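Long-range contact in DNA topoisomerase 2-associated protein PAT1 (Saccharomyces cerevisiae, PDB 5LMG), which activates mRNA decapping and represses translation in yeast, its C-terminal domain directly contacting the decapping enzyme Dcp2 and the exonuclease Xrn1: residues D117-F129 / F171-L184. The protein carries 2 engineered substitutions. Numbering follows the deposited sequence.
Sequences DKQQKLKILQKIF and FLSNNSNFIEIMGL. With MG (magnesium ion), chain N.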
ATOM      1  N   ASP A 117       5.963  12.224 -21.176  1.00 44.97           N
ATOM      2  CA  ASP A 117       5.295  13.460 -20.779  1.00 44.69           C
ATOM      3  C   ASP A 117       4.164  13.125 -19.790  1.00 47.89           C
ATOM      4  O   ASP A 117       3.964  11.941 -19.481  1.00 45.11           O
ATOM      5  CB  ASP A 117       4.833  14.310 -21.989  1.00 46.63           C
ATOM      6  CG  ASP A 117       3.734  13.739 -22.877  1.00 46.02           C
ATOM      7  OD1 ASP A 117       3.046  12.793 -22.446  1.00 43.66           O
ATOM      8  OD2 ASP A 117       3.547  14.261 -23.985  1.00 54.52           O
ATOM      9  N   LYS A 118       3.452  14.154 -19.282  1.00 45.61           N
ATOM     10  CA  LYS A 118       2.392  14.018 -18.283  1.00 45.62           C
ATOM     11  C   LYS A 118       1.262  13.048 -18.692  1.00 47.42           C
ATOM     12  O   LYS A 118       0.944  12.137 -17.917  1.00 45.93           O
ATOM     13  CB  LYS A 118       1.837  15.403 -17.894  1.00 49.71           C
ATOM     14  CG  LYS A 118       0.870  15.394 -16.707  1.00 60.12           C
ATOM     15  CD  LYS A 118       0.224  16.762 -16.523  1.00 76.76           C
ATOM     16  CE  LYS A 118      -1.148  16.662 -15.903  1.00 92.98           C
ATOM     17  NZ  LYS A 118      -1.696  17.997 -15.537  1.00104.24           N
ATOM     18  N   GLN A 119       0.674  13.234 -19.892  1.00 44.19           N
ATOM     19  CA  GLN A 119      -0.438  12.403 -20.379  1.00 44.11           C
ATOM     20  C   GLN A 119      -0.043  10.932 -20.591  1.00 48.13           C
ATOM     21  O   GLN A 119      -0.877  10.046 -20.370  1.00 46.65           O
ATOM     22  CB  GLN A 119      -1.104  12.992 -21.632  1.00 46.15           C
ATOM     23  CG  GLN A 119      -1.907  14.296 -21.389  1.00 57.65           C
ATOM     24  CD  GLN A 119      -2.944  14.210 -20.279  1.00 72.99           C
ATOM     25  OE1 GLN A 119      -2.862  14.909 -19.264  1.00 65.27           O
ATOM     26  NE2 GLN A 119      -3.933  13.341 -20.436  1.00 69.03           N
ATOM     27  N   GLN A 120       1.215  10.677 -21.004  1.00 44.03           N
ATOM     28  CA  GLN A 120       1.744   9.319 -21.187  1.00 43.40           C
ATOM     29  C   GLN A 120       1.858   8.617 -19.822  1.00 46.35           C
ATOM     30  O   GLN A 120       1.391   7.482 -19.680  1.00 45.60           O
ATOM     31  CB  GLN A 120       3.107   9.345 -21.901  1.00 44.52           C
ATOM     32  CG  GLN A 120       3.004   9.580 -23.406  1.00 45.78           C
ATOM     33  CD  GLN A 120       4.361   9.749 -24.042  1.00 52.60           C
ATOM     34  OE1 GLN A 120       5.266  10.378 -23.486  1.00 42.09           O
ATOM     35  NE2 GLN A 120       4.536   9.189 -25.226  1.00 45.33           N
ATOM     36  N   LYS A 121       2.423   9.326 -18.816  1.00 42.22           N
ATOM     37  CA  LYS A 121       2.577   8.868 -17.435  1.00 42.28           C
ATOM     38  C   LYS A 121       1.185   8.608 -16.806  1.00 47.14           C
ATOM     39  O   LYS A 121       1.014   7.629 -16.084  1.00 44.33           O
ATOM     40  CB  LYS A 121       3.342   9.910 -16.603  1.00 43.72           C
ATOM     41  CG  LYS A 121       4.815  10.069 -16.950  1.00 48.95           C
ATOM     42  CD  LYS A 121       5.406  11.254 -16.195  1.00 48.04           C
ATOM     43  CE  LYS A 121       6.877  11.428 -16.458  1.00 46.90           C
ATOM     44  NZ  LYS A 121       7.431  12.568 -15.684  1.00 45.96           N
ATOM     45  N   LEU A 122       0.204   9.500 -17.079  1.00 45.67           N
ATOM     46  CA  LEU A 122      -1.168   9.374 -16.583  1.00 45.74           C
ATOM     47  C   LEU A 122      -1.842   8.138 -17.195  1.00 48.01           C
ATOM     48  O   LEU A 122      -2.506   7.401 -16.470  1.00 47.10           O
ATOM     49  CB  LEU A 122      -1.963  10.670 -16.858  1.00 46.60           C
ATOM     50  CG  LEU A 122      -3.238  10.988 -16.040  1.00 52.64           C
ATOM     51  CD1 LEU A 122      -4.481  10.705 -16.824  1.00 54.53           C
ATOM     52  CD2 LEU A 122      -3.259  10.354 -14.653  1.00 52.77           C
ATOM     53  N   LYS A 123      -1.596   7.868 -18.499  1.00 44.77           N
ATOM     54  CA  LYS A 123      -2.116   6.682 -19.204  1.00 44.86           C
ATOM     55  C   LYS A 123      -1.601   5.366 -18.589  1.00 47.02           C
ATOM     56  O   LYS A 123      -2.349   4.385 -18.527  1.00 46.01           O
ATOM     57  CB  LYS A 123      -1.777   6.732 -20.697  1.00 47.64           C
ATOM     58  CG  LYS A 123      -2.773   7.531 -21.523  1.00 56.38           C
ATOM     59  CD  LYS A 123      -2.369   7.541 -22.997  1.00 70.00           C
ATOM     60  CE  LYS A 123      -3.308   8.349 -23.861  1.00 80.79           C
ATOM     61  NZ  LYS A 123      -4.612   7.662 -24.061  1.00 92.13           N
ATOM     62  N   ILE A 124      -0.344   5.361 -18.118  1.00 44.15           N
ATOM     63  CA  ILE A 124       0.276   4.211 -17.443  1.00 44.19           C
ATOM     64  C   ILE A 124      -0.447   3.949 -16.111  1.00 48.03           C
ATOM     65  O   ILE A 124      -0.855   2.814 -15.866  1.00 47.13           O
ATOM     66  CB  ILE A 124       1.812   4.371 -17.291  1.00 46.56           C
ATOM     67  CG1 ILE A 124       2.507   4.167 -18.675  1.00 47.27           C
ATOM     68  CG2 ILE A 124       2.380   3.417 -16.208  1.00 46.63           C
ATOM     69  CD1 ILE A 124       3.999   4.387 -18.745  1.00 49.12           C
ATOM     70  N   LEU A 125      -0.634   5.006 -15.286  1.00 44.83           N
ATOM     71  CA  LEU A 125      -1.328   4.939 -13.995  1.00 44.98           C
ATOM     72  C   LEU A 125      -2.778   4.455 -14.195  1.00 48.46           C
ATOM     73  O   LEU A 125      -3.224   3.565 -13.465  1.00 47.56           O
ATOM     74  CB  LEU A 125      -1.324   6.305 -13.280  1.00 45.41           C
ATOM     75  CG  LEU A 125      -0.028   6.975 -12.753  1.00 50.42           C
ATOM     76  CD1 LEU A 125      -0.184   7.377 -11.303  1.00 51.16           C
ATOM     77  CD2 LEU A 125       1.248   6.164 -12.991  1.00 52.10           C
ATOM     78  N   GLN A 126      -3.489   5.011 -15.210  1.00 45.40           N
ATOM     79  CA  GLN A 126      -4.862   4.631 -15.581  1.00 45.07           C
ATOM     80  C   GLN A 126      -4.918   3.133 -15.908  1.00 50.17           C
ATOM     81  O   GLN A 126      -5.802   2.447 -15.404  1.00 49.86           O
ATOM     82  CB  GLN A 126      -5.376   5.447 -16.783  1.00 46.45           C
ATOM     83  CG  GLN A 126      -5.766   6.886 -16.441  1.00 57.54           C
ATOM     84  CD  GLN A 126      -6.202   7.700 -17.641  1.00 71.38           C
ATOM     85  OE1 GLN A 126      -5.594   7.669 -18.718  1.00 62.21           O
ATOM     86  NE2 GLN A 126      -7.209   8.531 -17.450  1.00 66.20           N
ATOM     87  N   LYS A 127      -3.952   2.626 -16.712  1.00 47.82           N
ATOM     88  CA  LYS A 127      -3.856   1.212 -17.083  1.00 48.37           C
ATOM     89  C   LYS A 127      -3.691   0.326 -15.834  1.00 50.77           C
ATOM     90  O   LYS A 127      -4.450  -0.630 -15.674  1.00 49.88           O
ATOM     91  CB  LYS A 127      -2.683   0.980 -18.065  1.00 51.81           C
ATOM     92  CG  LYS A 127      -2.677  -0.396 -18.739  1.00 62.81           C
ATOM     93  CD  LYS A 127      -3.509  -0.408 -20.012  1.00 75.04           C
ATOM     94  CE  LYS A 127      -4.821  -1.126 -19.850  1.00 83.50           C
ATOM     95  NZ  LYS A 127      -5.707  -0.875 -21.009  1.00 96.36           N
ATOM     96  N   ILE A 128      -2.718   0.668 -14.956  1.00 46.76           N
ATOM     97  CA  ILE A 128      -2.414  -0.044 -13.706  1.00 45.99           C
ATOM     98  C   ILE A 128      -3.674  -0.159 -12.828  1.00 50.15           C
ATOM     99  O   ILE A 128      -4.027  -1.271 -12.439  1.00 48.51           O
ATOM    100  CB  ILE A 128      -1.197   0.582 -12.946  1.00 48.06           C
ATOM    101  CG1 ILE A 128       0.129   0.402 -13.741  1.00 48.19           C
ATOM    102  CG2 ILE A 128      -1.075   0.017 -11.507  1.00 47.21           C
ATOM    103  CD1 ILE A 128       1.350   1.197 -13.187  1.00 48.65           C
ATOM    104  N   PHE A 129      -4.367   0.972 -12.564  1.00 47.96           N
ATOM    105  CA  PHE A 129      -5.576   0.980 -11.736  1.00 48.50           C
ATOM    106  C   PHE A 129      -6.773   0.257 -12.389  1.00 53.96           C
ATOM    107  O   PHE A 129      -7.529  -0.406 -11.681  1.00 54.66           O
ATOM    108  CB  PHE A 129      -5.940   2.404 -11.280  1.00 50.42           C
ATOM    109  CG  PHE A 129      -5.032   2.919 -10.189  1.00 52.38           C
ATOM    110  CD1 PHE A 129      -5.122   2.421  -8.892  1.00 56.04           C
ATOM    111  CD2 PHE A 129      -4.077   3.890 -10.457  1.00 55.40           C
ATOM    112  CE1 PHE A 129      -4.260   2.875  -7.892  1.00 56.68           C
ATOM    113  CE2 PHE A 129      -3.217   4.344  -9.457  1.00 57.78           C
ATOM    114  CZ  PHE A 129      -3.316   3.835  -8.182  1.00 55.71           C
ATOM    115  N   PHE A 171       4.895  11.295  -9.006  1.00 49.99           N
ATOM    116  CA  PHE A 171       4.070  11.807 -10.092  1.00 50.44           C
ATOM    117  C   PHE A 171       2.774  12.498  -9.604  1.00 53.26           C
ATOM    118  O   PHE A 171       2.444  13.565 -10.114  1.00 52.99           O
ATOM    119  CB  PHE A 171       3.759  10.708 -11.132  1.00 52.68           C
ATOM    120  CG  PHE A 171       2.739  11.113 -12.177  1.00 55.00           C
ATOM    121  CD1 PHE A 171       3.085  11.966 -13.218  1.00 58.62           C
ATOM    122  CD2 PHE A 171       1.430  10.652 -12.109  1.00 57.97           C
ATOM    123  CE1 PHE A 171       2.134  12.353 -14.173  1.00 60.49           C
ATOM    124  CE2 PHE A 171       0.479  11.042 -13.063  1.00 61.62           C
ATOM    125  CZ  PHE A 171       0.840  11.888 -14.089  1.00 59.83           C
ATOM    126  N   LEU A 172       2.040  11.889  -8.649  1.00 49.12           N
ATOM    127  CA  LEU A 172       0.789  12.456  -8.131  1.00 49.66           C
ATOM    128  C   LEU A 172       1.009  13.705  -7.267  1.00 55.35           C
ATOM    129  O   LEU A 172       0.167  14.605  -7.248  1.00 54.06           O
ATOM    130  CB  LEU A 172      -0.046  11.402  -7.371  1.00 49.31           C
ATOM    131  CG  LEU A 172      -0.632  10.249  -8.206  1.00 53.60           C
ATOM    132  CD1 LEU A 172      -1.341   9.261  -7.329  1.00 53.08           C
ATOM    133  CD2 LEU A 172      -1.592  10.754  -9.276  1.00 57.81           C
ATOM    134  N   SER A 173       2.152  13.754  -6.565  1.00 54.10           N
ATOM    135  CA  SER A 173       2.557  14.850  -5.692  1.00 55.09           C
ATOM    136  C   SER A 173       2.894  16.105  -6.495  1.00 60.31           C
ATOM    137  O   SER A 173       2.753  17.204  -5.967  1.00 59.50           O
ATOM    138  CB  SER A 173       3.774  14.433  -4.871  1.00 60.08           C
ATOM    139  OG  SER A 173       4.305  15.500  -4.103  1.00 72.95           O
ATOM    140  N   ASN A 174       3.344  15.930  -7.757  1.00 58.55           N
ATOM    141  CA  ASN A 174       3.801  16.987  -8.652  1.00 59.94           C
ATOM    142  C   ASN A 174       2.910  17.302  -9.864  1.00 68.02           C
ATOM    143  O   ASN A 174       2.619  18.472 -10.096  1.00 67.96           O
ATOM    144  CB  ASN A 174       5.220  16.657  -9.149  1.00 60.10           C
ATOM    145  CG  ASN A 174       6.288  16.746  -8.090  1.00 75.50           C
ATOM    146  OD1 ASN A 174       6.589  17.824  -7.565  1.00 70.50           O
ATOM    147  ND2 ASN A 174       6.920  15.618  -7.787  1.00 61.35           N
ATOM    148  N   ASN A 175       2.541  16.280 -10.668  1.00 67.92           N
ATOM    149  CA  ASN A 175       1.824  16.441 -11.941  1.00 69.41           C
ATOM    150  C   ASN A 175       0.352  15.953 -11.982  1.00 74.41           C
ATOM    151  O   ASN A 175      -0.082  15.427 -13.015  1.00 75.04           O
ATOM    152  CB  ASN A 175       2.622  15.761 -13.071  1.00 73.38           C
ATOM    153  CG  ASN A 175       4.011  16.307 -13.293  1.00100.85           C
ATOM    154  OD1 ASN A 175       4.219  17.230 -14.086  1.00 96.75           O
ATOM    155  ND2 ASN A 175       4.997  15.712 -12.630  1.00 92.33           N
ATOM    156  N   SER A 176      -0.433  16.174 -10.913  1.00 70.02           N
ATOM    157  CA  SER A 176      -1.838  15.765 -10.963  1.00 69.83           C
ATOM    158  C   SER A 176      -2.792  16.754 -10.306  1.00 72.34           C
ATOM    159  O   SER A 176      -2.537  17.233  -9.195  1.00 73.12           O
ATOM    160  CB  SER A 176      -2.035  14.363 -10.400  1.00 73.50           C
ATOM    161  OG  SER A 176      -1.906  14.344  -8.989  1.00 84.17           O
ATOM    162  N   ASN A 177      -3.896  17.046 -11.007  1.00 66.23           N
ATOM    163  CA  ASN A 177      -4.974  17.935 -10.571  1.00 64.45           C
ATOM    164  C   ASN A 177      -6.155  17.113 -10.024  1.00 64.11           C
ATOM    165  O   ASN A 177      -6.128  15.879 -10.100  1.00 61.92           O
ATOM    166  CB  ASN A 177      -5.415  18.859 -11.719  1.00 65.50           C
ATOM    167  CG  ASN A 177      -5.753  18.167 -13.018  1.00 85.94           C
ATOM    168  OD1 ASN A 177      -6.675  17.348 -13.113  1.00 72.48           O
ATOM    169  ND2 ASN A 177      -5.039  18.531 -14.067  1.00 84.31           N
ATOM    170  N   PHE A 178      -7.181  17.798  -9.468  1.00 59.07           N
ATOM    171  CA  PHE A 178      -8.379  17.190  -8.882  1.00 57.94           C
ATOM    172  C   PHE A 178      -9.060  16.172  -9.813  1.00 58.69           C
ATOM    173  O   PHE A 178      -9.205  15.012  -9.427  1.00 56.89           O
ATOM    174  CB  PHE A 178      -9.364  18.279  -8.410  1.00 60.63           C
ATOM    175  CG  PHE A 178     -10.596  17.774  -7.691  1.00 62.66           C
ATOM    176  CD1 PHE A 178     -10.529  17.364  -6.363  1.00 65.60           C
ATOM    177  CD2 PHE A 178     -11.832  17.748  -8.329  1.00 66.06           C
ATOM    178  CE1 PHE A 178     -11.671  16.906  -5.694  1.00 66.72           C
ATOM    179  CE2 PHE A 178     -12.975  17.295  -7.658  1.00 69.28           C
ATOM    180  CZ  PHE A 178     -12.886  16.875  -6.346  1.00 66.80           C
ATOM    181  N   ILE A 179      -9.435  16.597 -11.038  1.00 54.91           N
ATOM    182  CA  ILE A 179     -10.094  15.761 -12.053  1.00 54.18           C
ATOM    183  C   ILE A 179      -9.340  14.433 -12.288  1.00 54.47           C
ATOM    184  O   ILE A 179      -9.968  13.372 -12.314  1.00 52.08           O
ATOM    185  CB  ILE A 179     -10.328  16.565 -13.375  1.00 57.88           C
ATOM    186  CG1 ILE A 179     -11.379  17.693 -13.169  1.00 58.96           C
ATOM    187  CG2 ILE A 179     -10.723  15.644 -14.552  1.00 58.34           C
ATOM    188  CD1 ILE A 179     -11.291  18.883 -14.176  1.00 68.42           C
ATOM    189  N   GLU A 180      -8.004  14.508 -12.444  1.00 50.34           N
ATOM    190  CA  GLU A 180      -7.139  13.364 -12.717  1.00 49.99           C
ATOM    191  C   GLU A 180      -7.080  12.349 -11.561  1.00 51.59           C
ATOM    192  O   GLU A 180      -7.244  11.156 -11.823  1.00 49.51           O
ATOM    193  CB  GLU A 180      -5.739  13.829 -13.153  1.00 51.62           C
ATOM    194  CG  GLU A 180      -5.719  14.404 -14.567  1.00 59.55           C
ATOM    195  CD  GLU A 180      -4.524  15.261 -14.946  1.00 80.07           C
ATOM    196  OE1 GLU A 180      -3.719  15.603 -14.049  1.00 64.34           O
ATOM    197  OE2 GLU A 180      -4.415  15.626 -16.140  1.00 77.80           O
ATOM    198  N   ILE A 181      -6.894  12.818 -10.298  1.00 48.62           N
ATOM    199  CA  ILE A 181      -6.877  11.969  -9.088  1.00 48.58           C
ATOM    200  C   ILE A 181      -8.248  11.296  -8.905  1.00 50.36           C
ATOM    201  O   ILE A 181      -8.297  10.085  -8.671  1.00 48.55           O
ATOM    202  CB  ILE A 181      -6.425  12.738  -7.811  1.00 52.32           C
ATOM    203  CG1 ILE A 181      -4.982  13.251  -7.964  1.00 53.65           C
ATOM    204  CG2 ILE A 181      -6.551  11.860  -6.543  1.00 53.01           C
ATOM    205  CD1 ILE A 181      -4.748  14.602  -7.326  1.00 67.53           C
ATOM    206  N   MET A 182      -9.351  12.074  -9.072  1.00 45.98           N
ATOM    207  CA  MET A 182     -10.724  11.559  -8.982  1.00 45.66           C
ATOM    208  C   MET A 182     -10.919  10.466 -10.032  1.00 48.66           C
ATOM    209  O   MET A 182     -11.431   9.395  -9.701  1.00 46.79           O
ATOM    210  CB  MET A 182     -11.779  12.676  -9.110  1.00 48.35           C
ATOM    211  CG  MET A 182     -11.798  13.665  -7.933  1.00 51.84           C
ATOM    212  SD  MET A 182     -12.026  12.910  -6.299  1.00 55.65           S
ATOM    213  CE  MET A 182     -10.503  13.346  -5.535  1.00 51.60           C
ATOM    214  N   GLY A 183     -10.393  10.708 -11.240  1.00 45.78           N
ATOM    215  CA  GLY A 183     -10.402   9.753 -12.343  1.00 46.11           C
ATOM    216  C   GLY A 183      -9.763   8.419 -11.974  1.00 49.05           C
ATOM    217  O   GLY A 183     -10.343   7.364 -12.246  1.00 48.55           O
ATOM    218  N   LEU A 184      -8.592   8.451 -11.301  1.00 46.02           N
ATOM    219  CA  LEU A 184      -7.866   7.237 -10.888  1.00 44.95           C
ATOM    220  C   LEU A 184      -8.606   6.451  -9.810  1.00 47.66           C
ATOM    221  O   LEU A 184      -8.621   5.223  -9.855  1.00 46.53           O
ATOM    222  CB  LEU A 184      -6.413   7.547 -10.452  1.00 44.74           C
ATOM    223  CG  LEU A 184      -5.466   8.151 -11.510  1.00 48.87           C
ATOM    224  CD1 LEU A 184      -4.133   8.506 -10.888  1.00 48.96           C
ATOM    225  CD2 LEU A 184      -5.239   7.196 -12.681  1.00 50.97           C
TER
HETATM  226 MG    MG N 810       2.055  14.026 -25.528  0.50 51.60          MG
HETATM  227  O   HOH W   1       0.999  12.527 -24.424  1.00 45.33           O
HETATM  228  O   HOH W   2       3.269  12.380 -26.603  1.00 58.42           O
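Phe171 sets CG opposite its backbone N (chi1 171°), sending its ring into a hole of helix 118-129 among Lys118, Lys121, Leu122 and Leu125, while Leu184, whose CG lies anti to its carbonyl carbon (chi1 -62°), fills a second hole lined by Leu122, Leu125, Gln126 and Phe129. This is knobs-into-holes packing within an alpha-helical domain: helix 118-130 lies beside the turn that joins helices 151-174 and 178-191, and the axes of segments 118-129 and 178-184 approach to 10.7 Å, their directions 25° apart. A flat aromatic ring suits the first hole because it can meet several neighbours at once. Lys121 CB makes an off-centre CH-pi contact 4.1 Å from the Phe171 ring centroid, and Leu125 CD1 comes within 3.7 Å of Phe171 CD2. An alanine at Phe171 would take away this knob, which would probably open a gap between helix 151-174 and the four residues of that hole and let Leu125 turn more freely. Branched Leu184 suits the second hole: its CD2 packs against the aliphatic CG of Gln126 at 3.8 Å and also touches Leu122, Leu125 and Phe129, whose ring continues onto Leu206 and Leu210 of helix 201-216. Both helix starts carry a capping box, Asp117 with Gln120 and Asn177 with Glu180, and Asp117 also binds a magnesium ion through OD2. At the more exposed end, the long extended chain of Lys118 crosses the turn, its CE 3.3 Å from the backbone O of Asn175, before NZ forms a salt bridge with Glu180 OE1 at 3.5 Å.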